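Local atomic coordinates of Serine/threonine-protein kinase Tel1 (Chaetomium thermophilum, PDB entry 6SKY), a protein that phosphorylates serine and threonine residues of proteins using ATP, probably as a DNA damage sensor that activates checkpoint signalling. Residues A[1804-1809]-A[1865-1870]; A[1768-1773]-A[1818-1823]. All coordinates share one frame; numbering follows the deposited sequence.

Contact 1 (A[1804-1809]-A[1865-1870]); sequences LVLAYQ and HWLDVN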
ATOM      1  N   LEU A1804      17.577   0.024 -59.427  1.00 32.80           N
ATOM      2  CA  LEU A1804      18.294  -0.317 -60.651  1.00 32.80           C
ATOM      3  C   LEU A1804      19.016   0.891 -61.225  1.00 32.80           C
ATOM      4  O   LEU A1804      20.169   0.787 -61.652  1.00 32.80           O
ATOM      5  CB  LEU A1804      17.337  -0.901 -61.680  1.00 32.80           C
ATOM      6  CG  LEU A1804      16.981  -2.370 -61.514  1.00 32.80           C
ATOM      7  CD1 LEU A1804      15.856  -2.727 -62.431  1.00 32.80           C
ATOM      8  CD2 LEU A1804      18.173  -3.218 -61.826  1.00 32.80           C
ATOM      9  N   VAL A1805      18.371   2.055 -61.211  1.00 33.57           N
ATOM     10  CA  VAL A1805      19.020   3.249 -61.738  1.00 33.57           C
ATOM     11  C   VAL A1805      20.206   3.651 -60.870  1.00 33.57           C
ATOM     12  O   VAL A1805      21.299   3.945 -61.378  1.00 33.57           O
ATOM     13  CB  VAL A1805      18.004   4.392 -61.864  1.00 33.57           C
ATOM     14  CG1 VAL A1805      18.710   5.678 -62.175  1.00 33.57           C
ATOM     15  CG2 VAL A1805      17.011   4.067 -62.935  1.00 33.57           C
ATOM     16  N   LEU A1806      20.008   3.695 -59.549  1.00 31.68           N
ATOM     17  CA  LEU A1806      21.087   4.113 -58.663  1.00 31.68           C
ATOM     18  C   LEU A1806      22.262   3.153 -58.736  1.00 31.68           C
ATOM     19  O   LEU A1806      23.418   3.575 -58.671  1.00 31.68           O
ATOM     20  CB  LEU A1806      20.584   4.219 -57.230  1.00 31.68           C
ATOM     21  CG  LEU A1806      19.603   5.325 -56.876  1.00 31.68           C
ATOM     22  CD1 LEU A1806      19.207   5.188 -55.440  1.00 31.68           C
ATOM     23  CD2 LEU A1806      20.217   6.660 -57.103  1.00 31.68           C
ATOM     24  N   ALA A1807      21.990   1.858 -58.871  1.00 34.39           N
ATOM     25  CA  ALA A1807      23.066   0.886 -58.961  1.00 34.39           C
ATOM     26  C   ALA A1807      23.770   0.957 -60.300  1.00 34.39           C
ATOM     27  O   ALA A1807      24.973   0.696 -60.378  1.00 34.39           O
ATOM     28  CB  ALA A1807      22.523  -0.518 -58.733  1.00 34.39           C
ATOM     29  N   TYR A1808      23.041   1.288 -61.365  1.00 45.51           N
ATOM     30  CA  TYR A1808      23.665   1.427 -62.673  1.00 45.51           C
ATOM     31  C   TYR A1808      24.637   2.589 -62.692  1.00 45.51           C
ATOM     32  O   TYR A1808      25.812   2.421 -63.028  1.00 45.51           O
ATOM     33  CB  TYR A1808      22.597   1.616 -63.739  1.00 45.51           C
ATOM     34  CG  TYR A1808      23.144   1.947 -65.099  1.00 45.51           C
ATOM     35  CD1 TYR A1808      23.840   1.005 -65.831  1.00 45.51           C
ATOM     36  CD2 TYR A1808      22.948   3.196 -65.659  1.00 45.51           C
ATOM     37  CE1 TYR A1808      24.335   1.299 -67.071  1.00 45.51           C
ATOM     38  CE2 TYR A1808      23.440   3.500 -66.900  1.00 45.51           C
ATOM     39  CZ  TYR A1808      24.130   2.547 -67.601  1.00 45.51           C
ATOM     40  OH  TYR A1808      24.626   2.842 -68.843  1.00 45.51           O
ATOM     41  N   GLN A1809      24.174   3.777 -62.329  1.00 47.41           N
ATOM     42  CA  GLN A1809      25.069   4.927 -62.424  1.00 47.41           C
ATOM     43  C   GLN A1809      25.837   5.162 -61.130  1.00 47.41           C
ATOM     44  O   GLN A1809      25.908   6.273 -60.620  1.00 47.41           O
ATOM     45  CB  GLN A1809      24.292   6.166 -62.836  1.00 47.41           C
ATOM     46  CG  GLN A1809      23.153   6.517 -61.948  1.00 47.41           C
ATOM     47  CD  GLN A1809      22.237   7.510 -62.590  1.00 47.41           C
ATOM     48  OE1 GLN A1809      21.839   8.488 -61.975  1.00 47.41           O
ATOM     49  NE2 GLN A1809      21.888   7.265 -63.838  1.00 47.41           N
ATOM     50  N   HIS A1865      24.480   5.433 -48.254  1.00 39.55           N
ATOM     51  CA  HIS A1865      25.005   6.209 -49.362  1.00 39.55           C
ATOM     52  C   HIS A1865      24.246   5.993 -50.659  1.00 39.55           C
ATOM     53  O   HIS A1865      24.628   6.571 -51.677  1.00 39.55           O
ATOM     54  CB  HIS A1865      26.483   5.886 -49.576  1.00 39.55           C
ATOM     55  CG  HIS A1865      27.351   6.260 -48.420  1.00 39.55           C
ATOM     56  ND1 HIS A1865      28.682   5.917 -48.347  1.00 39.55           N
ATOM     57  CD2 HIS A1865      27.079   6.949 -47.288  1.00 39.55           C
ATOM     58  CE1 HIS A1865      29.192   6.377 -47.219  1.00 39.55           C
ATOM     59  NE2 HIS A1865      28.238   7.005 -46.557  1.00 39.55           N
ATOM     60  N   TRP A1866      23.202   5.166 -50.661  1.00 30.84           N
ATOM     61  CA  TRP A1866      22.343   5.077 -51.834  1.00 30.84           C
ATOM     62  C   TRP A1866      21.748   6.440 -52.154  1.00 30.84           C
ATOM     63  O   TRP A1866      21.901   6.957 -53.261  1.00 30.84           O
ATOM     64  CB  TRP A1866      21.243   4.047 -51.607  1.00 30.84           C
ATOM     65  CG  TRP A1866      21.671   2.637 -51.760  1.00 30.84           C
ATOM     66  CD1 TRP A1866      21.664   1.681 -50.805  1.00 30.84           C
ATOM     67  CD2 TRP A1866      22.145   2.012 -52.948  1.00 30.84           C
ATOM     68  NE1 TRP A1866      22.109   0.496 -51.316  1.00 30.84           N
ATOM     69  CE2 TRP A1866      22.413   0.676 -52.635  1.00 30.84           C
ATOM     70  CE3 TRP A1866      22.374   2.455 -54.248  1.00 30.84           C
ATOM     71  CZ2 TRP A1866      22.901  -0.219 -53.569  1.00 30.84           C
ATOM     72  CZ3 TRP A1866      22.856   1.568 -55.164  1.00 30.84           C
ATOM     73  CH2 TRP A1866      23.116   0.247 -54.826  1.00 30.84           C
ATOM     74  N   LEU A1867      21.075   7.035 -51.186  1.00 36.26           N
ATOM     75  CA  LEU A1867      20.614   8.411 -51.235  1.00 36.26           C
ATOM     76  C   LEU A1867      21.287   9.167 -50.097  1.00 36.26           C
ATOM     77  O   LEU A1867      22.164   8.643 -49.416  1.00 36.26           O
ATOM     78  CB  LEU A1867      19.093   8.478 -51.139  1.00 36.26           C
ATOM     79  CG  LEU A1867      18.323   7.777 -52.249  1.00 36.26           C
ATOM     80  CD1 LEU A1867      16.848   7.838 -51.979  1.00 36.26           C
ATOM     81  CD2 LEU A1867      18.631   8.421 -53.566  1.00 36.26           C
ATOM     82  N   ASP A1868      20.879  10.412 -49.891  1.00 41.79           N
ATOM     83  CA  ASP A1868      21.359  11.209 -48.766  1.00 41.79           C
ATOM     84  C   ASP A1868      20.125  11.723 -48.045  1.00 41.79           C
ATOM     85  O   ASP A1868      19.599  12.790 -48.366  1.00 41.79           O
ATOM     86  CB  ASP A1868      22.271  12.333 -49.218  1.00 41.79           C
ATOM     87  CG  ASP A1868      23.720  11.900 -49.306  1.00 41.79           C
ATOM     88  OD1 ASP A1868      24.010  10.931 -50.036  1.00 41.79           O
ATOM     89  OD2 ASP A1868      24.572  12.525 -48.644  1.00 41.79           O
ATOM     90  N   VAL A1869      19.666  10.955 -47.074  1.00 33.99           N
ATOM     91  CA  VAL A1869      18.424  11.231 -46.376  1.00 33.99           C
ATOM     92  C   VAL A1869      18.741  11.869 -45.037  1.00 33.99           C
ATOM     93  O   VAL A1869      19.657  11.440 -44.330  1.00 33.99           O
ATOM     94  CB  VAL A1869      17.601   9.945 -46.195  1.00 33.99           C
ATOM     95  CG1 VAL A1869      16.224  10.272 -45.708  1.00 33.99           C
ATOM     96  CG2 VAL A1869      17.533   9.194 -47.491  1.00 33.99           C
ATOM     97  N   ASN A1870      17.998  12.913 -44.701  1.00 33.05           N
ATOM     98  CA  ASN A1870      18.020  13.470 -43.359  1.00 33.05           C
ATOM     99  C   ASN A1870      17.114  12.609 -42.499  1.00 33.05           C
ATOM    100  O   ASN A1870      15.891  12.654 -42.644  1.00 33.05           O
ATOM    101  CB  ASN A1870      17.558  14.919 -43.384  1.00 33.05           C
ATOM    102  CG  ASN A1870      17.775  15.617 -42.075  1.00 33.05           C
ATOM    103  OD1 ASN A1870      16.826  16.008 -41.405  1.00 33.05           O
ATOM    104  ND2 ASN A1870      19.031  15.779 -41.696  1.00 33.05           N
TER
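In the alpha solenoid of this kinase, Trp1866 and Leu1867, on the loop leading to helix 1871-1880, pack against Leu1806 and Ala1807 in the last turn of helix 1793-1808. The benzo half of the indole does the touching. Its CE3 lies 3.9 Å from Leu1806 CB, and the ring continues alongside Ala1807, meeting it obliquely: CZ3 comes within 3.8 Å of the backbone N of Ala1807, and CH2 meets Ala1807 CB at 4.0 Å. With CG beside the backbone N and anti to the carbonyl carbon (chi1 -78°), the Trp1866 side chain swings its far end onto the helix although its first bond runs across rather than at it. NE1 of the pyrrole half hydrogen-bonds to Gln1852 O; the His1803 and Trp1866 rings also meet edge-to-face. Leu1806, pointing at the loop, spans both loop residues. Its CD1 sits 3.9 Å from Trp1866 O and 3.8 Å from Leu1867 CD2, the two leucine side chains crossing at about a right angle. An alanine in place of Trp1866 would probably open a gap beside Leu1806 and Ala1807 and leave Gln1852 O without its indole donor. Leu1849 of helix 1836-1849 touches both leucines, and Leu1820 and Leu1824 of helix 1815-1827 cover Leu1867: an inter-helix loop fills the apolar space among three helices of the alpha solenoid.

Contact 2 (A[1768-1773]-A[1818-1823]); sequences IRLALS and RELSES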
ATOM      1  N   ILE A1768       8.912   6.802 -64.930  1.00 43.98           N
ATOM      2  CA  ILE A1768       9.265   6.934 -66.341  1.00 43.98           C
ATOM      3  C   ILE A1768      10.491   7.819 -66.503  1.00 43.98           C
ATOM      4  O   ILE A1768      11.412   7.496 -67.263  1.00 43.98           O
ATOM      5  CB  ILE A1768       8.071   7.477 -67.144  1.00 43.98           C
ATOM      6  CG1 ILE A1768       6.920   6.482 -67.119  1.00 43.98           C
ATOM      7  CG2 ILE A1768       8.474   7.735 -68.565  1.00 43.98           C
ATOM      8  CD1 ILE A1768       5.660   7.014 -67.730  1.00 43.98           C
ATOM      9  N   ARG A1769      10.525   8.948 -65.792  1.00 48.85           N
ATOM     10  CA  ARG A1769      11.647   9.872 -65.905  1.00 48.85           C
ATOM     11  C   ARG A1769      12.956   9.216 -65.497  1.00 48.85           C
ATOM     12  O   ARG A1769      14.004   9.482 -66.092  1.00 48.85           O
ATOM     13  CB  ARG A1769      11.380  11.105 -65.052  1.00 48.85           C
ATOM     14  CG  ARG A1769      12.511  12.094 -65.006  1.00 48.85           C
ATOM     15  CD  ARG A1769      12.498  13.003 -66.208  1.00 48.85           C
ATOM     16  NE  ARG A1769      12.655  14.395 -65.809  1.00 48.85           N
ATOM     17  CZ  ARG A1769      13.826  14.991 -65.609  1.00 48.85           C
ATOM     18  NH1 ARG A1769      13.868  16.263 -65.241  1.00 48.85           N
ATOM     19  NH2 ARG A1769      14.956  14.317 -65.776  1.00 48.85           N
ATOM     20  N   LEU A1770      12.914   8.353 -64.479  1.00 45.74           N
ATOM     21  CA  LEU A1770      14.118   7.653 -64.042  1.00 45.74           C
ATOM     22  C   LEU A1770      14.508   6.558 -65.022  1.00 45.74           C
ATOM     23  O   LEU A1770      15.678   6.437 -65.395  1.00 45.74           O
ATOM     24  CB  LEU A1770      13.906   7.066 -62.649  1.00 45.74           C
ATOM     25  CG  LEU A1770      13.895   8.044 -61.483  1.00 45.74           C
ATOM     26  CD1 LEU A1770      13.569   7.316 -60.204  1.00 45.74           C
ATOM     27  CD2 LEU A1770      15.238   8.718 -61.382  1.00 45.74           C
ATOM     28  N   ALA A1771      13.542   5.744 -65.446  1.00 47.39           N
ATOM     29  CA  ALA A1771      13.853   4.620 -66.317  1.00 47.39           C
ATOM     30  C   ALA A1771      14.339   5.073 -67.685  1.00 47.39           C
ATOM     31  O   ALA A1771      15.092   4.347 -68.339  1.00 47.39           O
ATOM     32  CB  ALA A1771      12.631   3.719 -66.466  1.00 47.39           C
ATOM     33  N   LEU A1772      13.924   6.256 -68.140  1.00 51.05           N
ATOM     34  CA  LEU A1772      14.401   6.742 -69.428  1.00 51.05           C
ATOM     35  C   LEU A1772      15.866   7.143 -69.389  1.00 51.05           C
ATOM     36  O   LEU A1772      16.512   7.179 -70.437  1.00 51.05           O
ATOM     37  CB  LEU A1772      13.561   7.928 -69.895  1.00 51.05           C
ATOM     38  CG  LEU A1772      12.162   7.621 -70.424  1.00 51.05           C
ATOM     39  CD1 LEU A1772      11.456   8.902 -70.794  1.00 51.05           C
ATOM     40  CD2 LEU A1772      12.221   6.682 -71.607  1.00 51.05           C
ATOM     41  N   SER A1773      16.405   7.432 -68.212  1.00 54.55           N
ATOM     42  CA  SER A1773      17.778   7.894 -68.080  1.00 54.55           C
ATOM     43  C   SER A1773      18.801   6.767 -68.108  1.00 54.55           C
ATOM     44  O   SER A1773      19.992   7.037 -67.931  1.00 54.55           O
ATOM     45  CB  SER A1773      17.934   8.688 -66.784  1.00 54.55           C
ATOM     46  OG  SER A1773      17.703   7.862 -65.659  1.00 54.55           O
ATOM     47  N   ARG A1818      21.784  12.649 -57.042  1.00 53.39           N
ATOM     48  CA  ARG A1818      21.770  14.075 -56.745  1.00 53.39           C
ATOM     49  C   ARG A1818      20.358  14.639 -56.810  1.00 53.39           C
ATOM     50  O   ARG A1818      19.922  15.353 -55.901  1.00 53.39           O
ATOM     51  CB  ARG A1818      22.690  14.805 -57.716  1.00 53.39           C
ATOM     52  CG  ARG A1818      22.695  16.303 -57.550  1.00 53.39           C
ATOM     53  CD  ARG A1818      23.464  16.972 -58.671  1.00 53.39           C
ATOM     54  NE  ARG A1818      22.931  16.619 -59.980  1.00 53.39           N
ATOM     55  CZ  ARG A1818      21.853  17.177 -60.519  1.00 53.39           C
ATOM     56  NH1 ARG A1818      21.188  18.111 -59.857  1.00 53.39           N
ATOM     57  NH2 ARG A1818      21.434  16.794 -61.717  1.00 53.39           N
ATOM     58  N   GLU A1819      19.617  14.306 -57.867  1.00 54.65           N
ATOM     59  CA  GLU A1819      18.276  14.856 -58.030  1.00 54.65           C
ATOM     60  C   GLU A1819      17.337  14.383 -56.928  1.00 54.65           C
ATOM     61  O   GLU A1819      16.618  15.187 -56.321  1.00 54.65           O
ATOM     62  CB  GLU A1819      17.724  14.476 -59.399  1.00 54.65           C
ATOM     63  CG  GLU A1819      18.498  15.057 -60.558  1.00 54.65           C
ATOM     64  CD  GLU A1819      18.004  14.544 -61.896  1.00 54.65           C
ATOM     65  OE1 GLU A1819      17.570  13.376 -61.966  1.00 54.65           O
ATOM     66  OE2 GLU A1819      18.046  15.314 -62.879  1.00 54.65           O
ATOM     67  N   LEU A1820      17.332  13.078 -56.651  1.00 48.24           N
ATOM     68  CA  LEU A1820      16.432  12.537 -55.641  1.00 48.24           C
ATOM     69  C   LEU A1820      16.800  13.021 -54.250  1.00 48.24           C
ATOM     70  O   LEU A1820      15.919  13.329 -53.445  1.00 48.24           O
ATOM     71  CB  LEU A1820      16.445  11.015 -55.695  1.00 48.24           C
ATOM     72  CG  LEU A1820      15.624  10.364 -56.798  1.00 48.24           C
ATOM     73  CD1 LEU A1820      15.997   8.916 -56.934  1.00 48.24           C
ATOM     74  CD2 LEU A1820      14.165  10.495 -56.473  1.00 48.24           C
ATOM     75  N   SER A1821      18.095  13.107 -53.946  1.00 49.30           N
ATOM     76  CA  SER A1821      18.504  13.547 -52.622  1.00 49.30           C
ATOM     77  C   SER A1821      18.283  15.038 -52.428  1.00 49.30           C
ATOM     78  O   SER A1821      18.127  15.489 -51.290  1.00 49.30           O
ATOM     79  CB  SER A1821      19.963  13.188 -52.391  1.00 49.30           C
ATOM     80  OG  SER A1821      20.759  13.653 -53.454  1.00 49.30           O
ATOM     81  N   GLU A1822      18.267  15.820 -53.509  1.00 53.68           N
ATOM     82  CA  GLU A1822      17.902  17.222 -53.373  1.00 53.68           C
ATOM     83  C   GLU A1822      16.401  17.408 -53.233  1.00 53.68           C
ATOM     84  O   GLU A1822      15.963  18.312 -52.519  1.00 53.68           O
ATOM     85  CB  GLU A1822      18.413  18.025 -54.564  1.00 53.68           C
ATOM     86  CG  GLU A1822      19.909  18.226 -54.561  1.00 53.68           C
ATOM     87  CD  GLU A1822      20.391  19.060 -55.728  1.00 53.68           C
ATOM     88  OE1 GLU A1822      19.609  19.269 -56.680  1.00 53.68           O
ATOM     89  OE2 GLU A1822      21.556  19.511 -55.692  1.00 53.68           O
ATOM     90  N   SER A1823      15.602  16.580 -53.904  1.00 48.41           N
ATOM     91  CA  SER A1823      14.156  16.713 -53.785  1.00 48.41           C
ATOM     92  C   SER A1823      13.631  16.183 -52.461  1.00 48.41           C
ATOM     93  O   SER A1823      12.623  16.687 -51.956  1.00 48.41           O
ATOM     94  CB  SER A1823      13.467  15.990 -54.932  1.00 48.41           C
ATOM     95  OG  SER A1823      14.104  16.286 -56.153  1.00 48.41           O
TER
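Arg1769 and Glu1819 lie near each other with opposite charges, yet stop short of a salt bridge: Arg1769 NH2 stays 4.4 Å from Glu1819 OE2, too far for direct pairing, although attraction across this distance is likely. Each has a partner elsewhere. The guanidinium forms a salt bridge through NH1 with Glu1750, while Glu1819 OE2 makes a long one, 3.9 Å, with Arg1818 NH2 on its own helix. Arg1818 NH1 also reaches Glu1822 OE1 at 3.7 Å, again long, so one arginine links two acidic side chains along the helix surface. Beside this charged pair the contact is apolar and light: Leu1770 CD1 meets Leu1820 CD1 at 4.4 Å, methyl to methyl. The first bond of Leu1820 runs past the other helix, and chi1 (-79°, CG anti to the carbonyl carbon) brings the branch end nearer. Phe1752 packs on both Glu1819 and Leu1820. Within helix 1815-1827, Glu1819 O accepts two bonds from one residue, Ser1823 OG at 2.7 Å and Ser1823 N, reaching it from opposite faces of the carbonyl plane; the serine hydroxyl is thus satisfied inside its own helix. A charged pair at the more exposed side and two buried leucines mark this as sparse helix-to-helix packing between helices 1762-1771 and 1815-1827 of an alpha solenoid.

Overall arrangement
Contacts 1 and 2 are neighbours, their centres about 10 Å apart, and their four segments alternate along the chain. Helix 1793-1808 carries a segment of contact 1, and the next helix, 1815-1827, carries one of contact 2. Leu1867 CD2 of contact 1 lies 4.0 Å from Leu1820 CB of contact 2, which joins the two sets of leucines into continuous apolar packing. Val1805 CG2 adds a second junction, 3.7 Å from Leu1770 O, and Asp1868 N approaches Ser1821 CB at 3.8 Å. Both contacts are structural packing within the alpha solenoid, away from the nucleotide pocket and the magnesium ion; their centres lie about 38 and 44 Å from the chain centre.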